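Local coordinates for alcohol dehydrogenase, zinc-containing (PDB 5YLN), which binds zinc and probably works as an NAD+-dependent alcohol dehydrogenase, interconverting alcohols with aldehydes or ketones, at residues A[7-12]-A[59-64]; A[124-129]-A[324-329]; A[44-49]-A[331-336]. All coordinates share one frame; numbering follows the deposited sequence.

Contact 1 (A[7-12]-A[59-64]); sequences AYTYVK and GTILGH. With ZN (zinc ion), chain E.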
loop_
_atom_site.group_PDB
_atom_site.type_symbol
_atom_site.label_atom_id
_atom_site.label_comp_id
_atom_site.label_asym_id
_atom_site.label_seq_id
_atom_site.Cartn_x
_atom_site.Cartn_y
_atom_site.Cartn_z
ATOM N N ALA A 7 1.426 -38.799 13.947
ATOM C CA ALA A 7 1.354 -37.542 13.209
ATOM C C ALA A 7 -0.003 -37.414 12.516
ATOM O O ALA A 7 -0.643 -38.415 12.191
ATOM C CB ALA A 7 2.482 -37.454 12.185
ATOM N N TYR A 8 -0.436 -36.168 12.299
ATOM C CA TYR A 8 -1.658 -35.857 11.555
ATOM C C TYR A 8 -1.274 -35.405 10.149
ATOM O O TYR A 8 -0.729 -34.309 9.962
ATOM C CB TYR A 8 -2.492 -34.788 12.264
ATOM C CG TYR A 8 -3.960 -34.831 11.881
ATOM C CD1 TYR A 8 -4.686 -36.018 11.981
ATOM C CD2 TYR A 8 -4.622 -33.691 11.417
ATOM C CE1 TYR A 8 -6.039 -36.074 11.620
ATOM C CE2 TYR A 8 -5.975 -33.723 11.067
ATOM C CZ TYR A 8 -6.678 -34.916 11.167
ATOM O OH TYR A 8 -8.010 -34.952 10.816
ATOM N N THR A 9 -1.582 -36.239 9.162
ATOM C CA THR A 9 -1.123 -36.072 7.791
ATOM C C THR A 9 -2.282 -35.678 6.884
ATOM O O THR A 9 -3.385 -36.215 7.004
ATOM C CB THR A 9 -0.500 -37.373 7.258
ATOM O OG1 THR A 9 -1.496 -38.405 7.274
ATOM C CG2 THR A 9 0.704 -37.814 8.095
ATOM N N TYR A 10 -2.015 -34.752 5.969
ATOM C CA TYR A 10 -2.893 -34.510 4.835
ATOM C C TYR A 10 -2.781 -35.663 3.839
ATOM O O TYR A 10 -1.676 -36.120 3.526
ATOM C CB TYR A 10 -2.517 -33.188 4.165
ATOM C CG TYR A 10 -3.309 -32.875 2.913
ATOM C CD1 TYR A 10 -4.693 -32.771 2.954
ATOM C CD2 TYR A 10 -2.673 -32.649 1.701
ATOM C CE1 TYR A 10 -5.428 -32.470 1.821
ATOM C CE2 TYR A 10 -3.403 -32.348 0.553
ATOM C CZ TYR A 10 -4.783 -32.270 0.619
ATOM O OH TYR A 10 -5.542 -31.978 -0.509
ATOM N N VAL A 11 -3.920 -36.146 3.340
ATOM C CA VAL A 11 -3.952 -37.254 2.381
ATOM C C VAL A 11 -4.392 -36.791 0.993
ATOM O O VAL A 11 -3.650 -36.918 0.015
ATOM C CB VAL A 11 -4.853 -38.409 2.871
ATOM C CG1 VAL A 11 -4.708 -39.619 1.946
ATOM C CG2 VAL A 11 -4.528 -38.775 4.301
ATOM N N LYS A 12 -5.591 -36.235 0.895
ATOM C CA LYS A 12 -6.202 -35.826 -0.364
ATOM C C LYS A 12 -7.367 -34.909 -0.020
ATOM O O LYS A 12 -7.738 -34.787 1.149
ATOM C CB LYS A 12 -6.671 -37.046 -1.183
ATOM C CG LYS A 12 -7.916 -37.710 -0.603
ATOM C CD LYS A 12 -8.013 -39.228 -0.911
ATOM C CE LYS A 12 -8.371 -39.531 -2.356
ATOM N NZ LYS A 12 -8.821 -40.968 -2.557
ATOM N N GLY A 59 0.474 -36.767 2.188
ATOM C CA GLY A 59 1.317 -37.345 3.211
ATOM C C GLY A 59 2.025 -36.344 4.106
ATOM O O GLY A 59 2.695 -36.753 5.061
ATOM N N THR A 60 1.899 -35.044 3.839
ATOM C CA THR A 60 2.600 -34.044 4.638
ATOM C C THR A 60 2.018 -33.972 6.040
ATOM O O THR A 60 0.798 -34.024 6.227
ATOM C CB THR A 60 2.495 -32.661 3.977
ATOM O OG1 THR A 60 3.010 -32.705 2.643
ATOM C CG2 THR A 60 3.272 -31.638 4.761
ATOM N N ILE A 61 2.889 -33.822 7.037
ATOM C CA ILE A 61 2.373 -33.601 8.380
ATOM C C ILE A 61 1.908 -32.154 8.497
ATOM O O ILE A 61 2.581 -31.221 8.035
ATOM C CB ILE A 61 3.431 -33.951 9.439
ATOM C CG1 ILE A 61 3.970 -35.367 9.168
ATOM C CG2 ILE A 61 2.829 -33.855 10.844
ATOM C CD1 ILE A 61 4.976 -35.880 10.158
ATOM N N LEU A 62 0.720 -31.975 9.063
ATOM C CA LEU A 62 0.056 -30.684 9.127
ATOM C C LEU A 62 0.538 -29.859 10.315
ATOM O O LEU A 62 1.208 -30.350 11.229
ATOM C CB LEU A 62 -1.466 -30.873 9.189
ATOM C CG LEU A 62 -2.117 -31.269 7.861
ATOM C CD1 LEU A 62 -3.498 -31.829 8.075
ATOM C CD2 LEU A 62 -2.176 -30.101 6.903
ATOM N N GLY A 63 0.213 -28.570 10.270
ATOM C CA GLY A 63 0.448 -27.711 11.410
ATOM C C GLY A 63 1.739 -26.918 11.340
ATOM O O GLY A 63 2.781 -27.419 10.909
ATOM N N HIS A 64 1.670 -25.670 11.768
ATOM C CA HIS A 64 2.858 -24.841 11.801
ATOM C C HIS A 64 2.887 -23.946 13.036
ATOM O O HIS A 64 3.383 -22.828 12.961
ATOM C CB HIS A 64 2.957 -23.985 10.526
ATOM C CG HIS A 64 1.690 -23.275 10.186
ATOM N ND1 HIS A 64 0.680 -23.868 9.460
ATOM C CD2 HIS A 64 1.253 -22.031 10.496
ATOM C CE1 HIS A 64 -0.318 -23.015 9.323
ATOM N NE2 HIS A 64 0.003 -21.892 9.937
HETATM ZN ZN ZN E . -1.181 -20.222 10.305
#
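Three backbone hydrogen bonds fasten strand residues 7-12 to the irregular segment 59-64. Leu62 N donates to Tyr8 O over 2.9 Å and almost straight, 171° at the hydrogen. Tyr10 N returns a bond to Thr60 O at 2.9 Å, and Gly59 N reaches Tyr10 O at 2.6 Å. All three acceptors are met nearly along the C=O axis. With Thr9 and Ile61 as the bridged pair, CA to CA 4.3 Å, this is a single beta bridge, and the end-to-end directions of the touching parts lie 121° apart. Thr60 O also takes a CA-H...O contact from Thr9 CA, 3.2 Å away.

Apolar packing flanks the bridge. Ile61, its CG1 beside the backbone N (chi1 -52°), sets CD1 3.6 Å from Ala7 CB. Leu62 lies alongside Tyr8, pointing the same way, with CD1 4.0 Å from Tyr8 CD2, while its other methyl, CD2, packs against Tyr10 CB. Thr9 OG1 serves a different neighbour, Ser17 O on strand 15-22.

Metal binding follows two residues beyond Leu62: His64 NE2 coordinates zinc at 2.1 Å, with Cys42 as another ligand. Because the bridge grips the chain through main-chain atoms just ahead of this histidine, it probably helps to fix the path of the chain into the zinc site, by bonds that do not rely on polar side chains.

Contact 2 (A[124-129]-A[324-329]); sequences QAEYLR and FKLSEI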
loop_
_atom_site.group_PDB
_atom_site.type_symbol
_atom_site.label_atom_id
_atom_site.label_comp_id
_atom_site.label_asym_id
_atom_site.label_seq_id
_atom_site.Cartn_x
_atom_site.Cartn_y
_atom_site.Cartn_z
ATOM N N GLN A 124 1.970 -30.931 13.992
ATOM C CA GLN A 124 0.951 -31.810 14.576
ATOM C C GLN A 124 1.446 -33.255 14.547
ATOM O O GLN A 124 0.960 -34.108 13.794
ATOM C CB GLN A 124 -0.377 -31.655 13.849
ATOM C CG GLN A 124 -1.044 -30.363 14.255
ATOM C CD GLN A 124 -2.079 -29.873 13.278
ATOM O OE1 GLN A 124 -2.536 -30.621 12.440
ATOM N NE2 GLN A 124 -2.451 -28.601 13.383
ATOM N N ALA A 125 2.452 -33.492 15.395
ATOM C CA ALA A 125 3.167 -34.754 15.510
ATOM C C ALA A 125 3.961 -34.721 16.806
ATOM O O ALA A 125 4.027 -33.693 17.486
ATOM C CB ALA A 125 4.100 -34.980 14.320
ATOM N N GLU A 126 4.617 -35.849 17.107
ATOM C CA GLU A 126 5.389 -35.949 18.343
ATOM C C GLU A 126 6.713 -35.198 18.254
ATOM O O GLU A 126 7.131 -34.554 19.225
ATOM C CB GLU A 126 5.673 -37.407 18.690
ATOM C CG GLU A 126 4.473 -38.219 19.132
ATOM C CD GLU A 126 4.851 -39.682 19.410
ATOM O OE1 GLU A 126 5.658 -39.911 20.333
ATOM O OE2 GLU A 126 4.366 -40.586 18.688
ATOM N N TYR A 127 7.410 -35.323 17.124
ATOM C CA TYR A 127 8.711 -34.708 16.920
ATOM C C TYR A 127 8.690 -33.940 15.610
ATOM O O TYR A 127 7.927 -34.255 14.691
ATOM C CB TYR A 127 9.856 -35.744 16.906
ATOM C CG TYR A 127 9.975 -36.559 18.182
ATOM C CD1 TYR A 127 9.268 -37.758 18.348
ATOM C CD2 TYR A 127 10.787 -36.134 19.221
ATOM C CE1 TYR A 127 9.384 -38.497 19.525
ATOM C CE2 TYR A 127 10.908 -36.872 20.404
ATOM C CZ TYR A 127 10.208 -38.038 20.552
ATOM O OH TYR A 127 10.351 -38.723 21.737
ATOM N N LEU A 128 9.564 -32.942 15.528
ATOM C CA LEU A 128 9.615 -32.020 14.406
ATOM C C LEU A 128 11.067 -31.785 14.013
ATOM O O LEU A 128 11.891 -31.447 14.864
ATOM C CB LEU A 128 8.938 -30.697 14.781
ATOM C CG LEU A 128 9.124 -29.506 13.837
ATOM C CD1 LEU A 128 8.318 -29.727 12.559
ATOM C CD2 LEU A 128 8.714 -28.217 14.537
ATOM N N ARG A 129 11.381 -31.946 12.732
ATOM C CA ARG A 129 12.644 -31.443 12.220
ATOM C C ARG A 129 12.509 -29.944 11.988
ATOM O O ARG A 129 11.592 -29.494 11.288
ATOM C CB ARG A 129 13.053 -32.147 10.928
ATOM C CG ARG A 129 14.111 -31.345 10.183
ATOM C CD ARG A 129 14.644 -32.030 8.951
ATOM N NE ARG A 129 15.661 -31.171 8.345
ATOM C CZ ARG A 129 15.463 -30.417 7.269
ATOM N NH1 ARG A 129 14.281 -30.434 6.651
ATOM N NH2 ARG A 129 16.441 -29.639 6.814
ATOM N N PHE A 324 -7.087 -30.283 24.060
ATOM C CA PHE A 324 -7.148 -31.669 23.609
ATOM C C PHE A 324 -5.779 -32.320 23.745
ATOM O O PHE A 324 -4.735 -31.655 23.788
ATOM C CB PHE A 324 -7.610 -31.819 22.141
ATOM C CG PHE A 324 -8.946 -31.193 21.843
ATOM C CD1 PHE A 324 -9.029 -29.853 21.486
ATOM C CD2 PHE A 324 -10.124 -31.946 21.901
ATOM C CE1 PHE A 324 -10.251 -29.267 21.202
ATOM C CE2 PHE A 324 -11.363 -31.362 21.616
ATOM C CZ PHE A 324 -11.413 -30.007 21.269
ATOM N N LYS A 325 -5.808 -33.644 23.782
ATOM C CA LYS A 325 -4.630 -34.484 23.701
ATOM C C LYS A 325 -4.288 -34.708 22.239
ATOM O O LYS A 325 -5.172 -34.735 21.376
ATOM C CB LYS A 325 -4.874 -35.829 24.406
ATOM C CG LYS A 325 -5.052 -35.735 25.932
ATOM C CD LYS A 325 -5.304 -37.109 26.578
ATOM C CE LYS A 325 -5.550 -36.956 28.091
ATOM N NZ LYS A 325 -6.007 -38.218 28.789
ATOM N N LEU A 326 -2.991 -34.872 21.964
ATOM C CA LEU A 326 -2.547 -35.138 20.596
ATOM C C LEU A 326 -3.246 -36.367 20.015
ATOM O O LEU A 326 -3.681 -36.352 18.856
ATOM C CB LEU A 326 -1.016 -35.288 20.559
ATOM C CG LEU A 326 -0.284 -35.660 19.260
ATOM C CD1 LEU A 326 -0.761 -34.825 18.065
ATOM C CD2 LEU A 326 1.235 -35.510 19.442
ATOM N N SER A 327 -3.399 -37.426 20.811
ATOM C CA SER A 327 -4.070 -38.624 20.317
ATOM C C SER A 327 -5.535 -38.368 20.006
ATOM O O SER A 327 -6.170 -39.188 19.336
ATOM C CB SER A 327 -3.956 -39.750 21.335
ATOM O OG SER A 327 -4.403 -39.291 22.591
ATOM N N GLU A 328 -6.091 -37.257 20.484
ATOM C CA GLU A 328 -7.456 -36.882 20.154
ATOM C C GLU A 328 -7.486 -35.710 19.172
ATOM O O GLU A 328 -8.437 -34.928 19.163
ATOM C CB GLU A 328 -8.243 -36.553 21.424
ATOM C CG GLU A 328 -8.293 -37.688 22.472
ATOM C CD GLU A 328 -9.214 -38.865 22.082
ATOM O OE1 GLU A 328 -9.803 -38.835 20.979
ATOM O OE2 GLU A 328 -9.353 -39.826 22.882
ATOM N N ILE A 329 -6.452 -35.586 18.333
ATOM C CA ILE A 329 -6.376 -34.461 17.408
ATOM C C ILE A 329 -7.558 -34.443 16.436
ATOM O O ILE A 329 -8.022 -33.363 16.051
ATOM C CB ILE A 329 -5.027 -34.476 16.668
ATOM C CG1 ILE A 329 -4.894 -33.229 15.812
ATOM C CG2 ILE A 329 -4.903 -35.746 15.823
ATOM C CD1 ILE A 329 -3.480 -32.695 15.688
#
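Gln124 opens the contact with the aliphatic part of its side chain. CG stands beside the backbone N (chi1 -75°) and the chain runs on extended (chi2 159°), crossing Ile329 at about a right angle. The tip of Ile329 supplies the touch: its CD1 lies 3.7 Å from Gln124 CG and 3.8 Å from Gln124 CB. Ile329 has CG1 anti to its own N (chi1 -174°), which carries CD1 out to the glutamine. The amide beyond is buried and satisfied elsewhere, OE1 by Tyr333 OH and NE2 by Thr40 O.

At Ala125 the backbone takes over, since the methyl group points away from 324-329. Leu326 CD2 packs 3.9 Å from Ala125 O, a van der Waals contact with no hydrogen bond across the segments. Leu326 and Ile329 both point toward 124-129 from the turn where strand 322-325 gives way, through a short 3-10 segment, to helix 329-337; Ile329 N bonds back to Leu326 O at 2.9 Å. The contact thus joins this strand-to-helix connection to the loop leading into strand 127-129, and both strands belong to the same mixed sheet of the catalytic part of the fold.

Glu126 completes the row: its CG comes 4.2 Å from Leu326 CD2. Its buried carboxylate is held elsewhere, OE2 accepting from Lys6 N and OE1 paired with Ser354 OG.

Contact 3 (A[44-49]-A[331-336]); sequences TDLHII and KAYEVF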
loop_
_atom_site.group_PDB
_atom_site.type_symbol
_atom_site.label_atom_id
_atom_site.label_comp_id
_atom_site.label_asym_id
_atom_site.label_seq_id
_atom_site.Cartn_x
_atom_site.Cartn_y
_atom_site.Cartn_z
ATOM N N THR A 44 -5.679 -22.014 8.110
ATOM C CA THR A 44 -5.021 -22.515 6.903
ATOM C C THR A 44 -4.973 -24.043 6.879
ATOM O O THR A 44 -5.035 -24.642 5.805
ATOM C CB THR A 44 -3.603 -21.923 6.791
ATOM O OG1 THR A 44 -3.659 -20.495 6.635
ATOM C CG2 THR A 44 -2.849 -22.517 5.615
ATOM N N ASP A 45 -4.870 -24.688 8.049
ATOM C CA ASP A 45 -4.879 -26.149 8.087
ATOM C C ASP A 45 -6.210 -26.693 7.584
ATOM O O ASP A 45 -6.250 -27.690 6.849
ATOM C CB ASP A 45 -4.598 -26.646 9.511
ATOM C CG ASP A 45 -3.215 -26.220 10.039
ATOM O OD1 ASP A 45 -2.259 -26.083 9.236
ATOM O OD2 ASP A 45 -3.085 -26.019 11.267
ATOM N N LEU A 46 -7.318 -26.063 7.994
ATOM C CA LEU A 46 -8.630 -26.444 7.470
ATOM C C LEU A 46 -8.666 -26.314 5.954
ATOM O O LEU A 46 -9.174 -27.194 5.255
ATOM C CB LEU A 46 -9.715 -25.575 8.105
ATOM C CG LEU A 46 -9.739 -25.641 9.631
ATOM C CD1 LEU A 46 -10.901 -24.848 10.182
ATOM C CD2 LEU A 46 -9.800 -27.104 10.052
ATOM N N HIS A 47 -8.128 -25.209 5.433
ATOM C CA HIS A 47 -8.069 -25.002 3.989
ATOM C C HIS A 47 -7.250 -26.089 3.300
ATOM O O HIS A 47 -7.629 -26.562 2.223
ATOM C CB HIS A 47 -7.475 -23.625 3.676
ATOM C CG HIS A 47 -8.396 -22.482 3.978
ATOM N ND1 HIS A 47 -9.580 -22.281 3.301
ATOM C CD2 HIS A 47 -8.296 -21.466 4.871
ATOM C CE1 HIS A 47 -10.180 -21.204 3.775
ATOM N NE2 HIS A 47 -9.420 -20.688 4.726
ATOM N N ILE A 48 -6.109 -26.479 3.889
ATOM C CA ILE A 48 -5.295 -27.535 3.286
ATOM C C ILE A 48 -6.107 -28.819 3.147
ATOM O O ILE A 48 -6.107 -29.462 2.093
ATOM C CB ILE A 48 -4.015 -27.785 4.103
ATOM C CG1 ILE A 48 -3.031 -26.624 3.985
ATOM C CG2 ILE A 48 -3.351 -29.103 3.664
ATOM C CD1 ILE A 48 -2.005 -26.619 5.080
ATOM N N ILE A 49 -6.801 -29.211 4.217
ATOM C CA ILE A 49 -7.556 -30.466 4.215
ATOM C C ILE A 49 -8.668 -30.423 3.180
ATOM O O ILE A 49 -8.969 -31.432 2.529
ATOM C CB ILE A 49 -8.109 -30.755 5.620
ATOM C CG1 ILE A 49 -6.954 -31.080 6.576
ATOM C CG2 ILE A 49 -9.145 -31.888 5.587
ATOM C CD1 ILE A 49 -7.367 -31.120 8.031
ATOM N N LYS A 331 -10.666 -35.107 17.169
ATOM C CA LYS A 331 -11.693 -34.336 17.866
ATOM C C LYS A 331 -11.372 -32.849 17.860
ATOM O O LYS A 331 -12.282 -32.016 17.780
ATOM C CB LYS A 331 -11.840 -34.808 19.310
ATOM C CG LYS A 331 -12.553 -36.126 19.508
ATOM C CD LYS A 331 -12.335 -36.570 20.941
ATOM C CE LYS A 331 -12.921 -37.946 21.218
ATOM N NZ LYS A 331 -14.352 -37.844 21.592
ATOM N N ALA A 332 -10.088 -32.496 17.989
ATOM C CA ALA A 332 -9.703 -31.085 18.019
ATOM C C ALA A 332 -10.078 -30.389 16.714
ATOM O O ALA A 332 -10.603 -29.271 16.716
ATOM C CB ALA A 332 -8.199 -30.944 18.293
ATOM N N TYR A 333 -9.804 -31.042 15.586
ATOM C CA TYR A 333 -10.218 -30.521 14.287
ATOM C C TYR A 333 -11.734 -30.393 14.178
ATOM O O TYR A 333 -12.241 -29.424 13.599
ATOM C CB TYR A 333 -9.690 -31.428 13.183
ATOM C CG TYR A 333 -8.359 -30.962 12.663
ATOM C CD1 TYR A 333 -7.174 -31.348 13.285
ATOM C CD2 TYR A 333 -8.284 -30.131 11.554
ATOM C CE1 TYR A 333 -5.946 -30.917 12.814
ATOM C CE2 TYR A 333 -7.057 -29.689 11.071
ATOM C CZ TYR A 333 -5.895 -30.093 11.702
ATOM O OH TYR A 333 -4.678 -29.670 11.232
ATOM N N GLU A 334 -12.477 -31.368 14.705
ATOM C CA GLU A 334 -13.934 -31.288 14.659
ATOM C C GLU A 334 -14.448 -30.037 15.364
ATOM O O GLU A 334 -15.378 -29.382 14.879
ATOM C CB GLU A 334 -14.554 -32.536 15.293
ATOM C CG GLU A 334 -16.059 -32.430 15.471
ATOM C CD GLU A 334 -16.819 -32.398 14.145
ATOM O OE1 GLU A 334 -16.287 -32.893 13.120
ATOM O OE2 GLU A 334 -17.957 -31.877 14.142
ATOM N N VAL A 335 -13.852 -29.691 16.512
ATOM C CA VAL A 335 -14.310 -28.539 17.287
ATOM C C VAL A 335 -13.925 -27.242 16.588
ATOM O O VAL A 335 -14.729 -26.310 16.474
ATOM C CB VAL A 335 -13.727 -28.596 18.710
ATOM C CG1 VAL A 335 -13.823 -27.230 19.384
ATOM C CG2 VAL A 335 -14.414 -29.706 19.557
ATOM N N PHE A 336 -12.681 -27.168 16.111
ATOM C CA PHE A 336 -12.188 -25.967 15.448
ATOM C C PHE A 336 -12.954 -25.668 14.158
ATOM O O PHE A 336 -13.352 -24.524 13.915
ATOM C CB PHE A 336 -10.694 -26.116 15.169
ATOM C CG PHE A 336 -10.038 -24.860 14.679
ATOM C CD1 PHE A 336 -10.013 -23.721 15.476
ATOM C CD2 PHE A 336 -9.421 -24.832 13.446
ATOM C CE1 PHE A 336 -9.408 -22.558 15.031
ATOM C CE2 PHE A 336 -8.775 -23.670 13.004
ATOM C CZ PHE A 336 -8.775 -22.535 13.799
#
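The Tyr333 ring reaches across to helix 43-50 and meets three of its side chains. The axes of the short segments 44-49 and 331-336 approach no closer than 11.4 Å and cross at -104°, so the helices are bridged by long side chains rather than by touching backbones. The CB of Tyr333 points neither at nor away from segment 44-49, but the ring end comes nearer; chi1 of -93° departs from a staggered value.

Ile49 and Leu46 bring methyl groups obliquely against the CD2-CE2 side of the ring. Ile49 sets CD1 3.4 Å from Tyr333 CE2. Leu46 slides past the tyrosine in the opposite direction, its CD2 3.7 Å from Tyr333 CD2. The two branches of Leu46 divide the work: CD1 turns to Phe336, meeting CD2 of that ring at 3.6 Å in an oblique crossing. Phe336 has CG anti to its backbone N, which directs the ring at the leucine. Leu46 is therefore wedged between two aromatic side chains one helical turn apart.

At the phenol end, Asp45 lies at about a right angle to Tyr333, its CB near the ring plane and 3.5 Å from Tyr333 OH. The carboxylate plane is turned 45° from the ring. This is packing, not a bond: Tyr333 OH is hydrogen-bonded to Gln124 OE1, whereas Asp45 OD2 accepts from Cys42 N, with a weak further bond from Gln124 NE2.

Cys42 binds zinc, and the Asp45 side chain lies about 6 Å from the metal, in the second shell. The contact is thus an aromatic-aliphatic helix packing beside the zinc site held by Cys42 and His64, which probably corresponds to the catalytic zinc of zinc-containing alcohol dehydrogenases.

How the contacts relate
Gln124 links the set through its bonds. Its backbone continues the bonding of contact 1, with Tyr8 N to Gln124 O and Gln124 N to Leu62 O both at 2.9 Å, and its amide OE1 lies 2.6 Å from Tyr333 OH of contact 3. Contacts 1 and 3 also meet directly: Tyr8 CE2 is 3.3 Å from Tyr333 CE1, and Leu62 CD2 is 3.6 Å from Ile48 CG2. Their centres are 11 Å apart, as are those of contacts 1 and 2. Contact 1 supplies the zinc ligand His64, whose CE1 packs 3.6 Å from OD1 of Asp45 in contact 3. Contact 2 comes near the zinc through Gln124, whose side chain is about 9 Å from the metal.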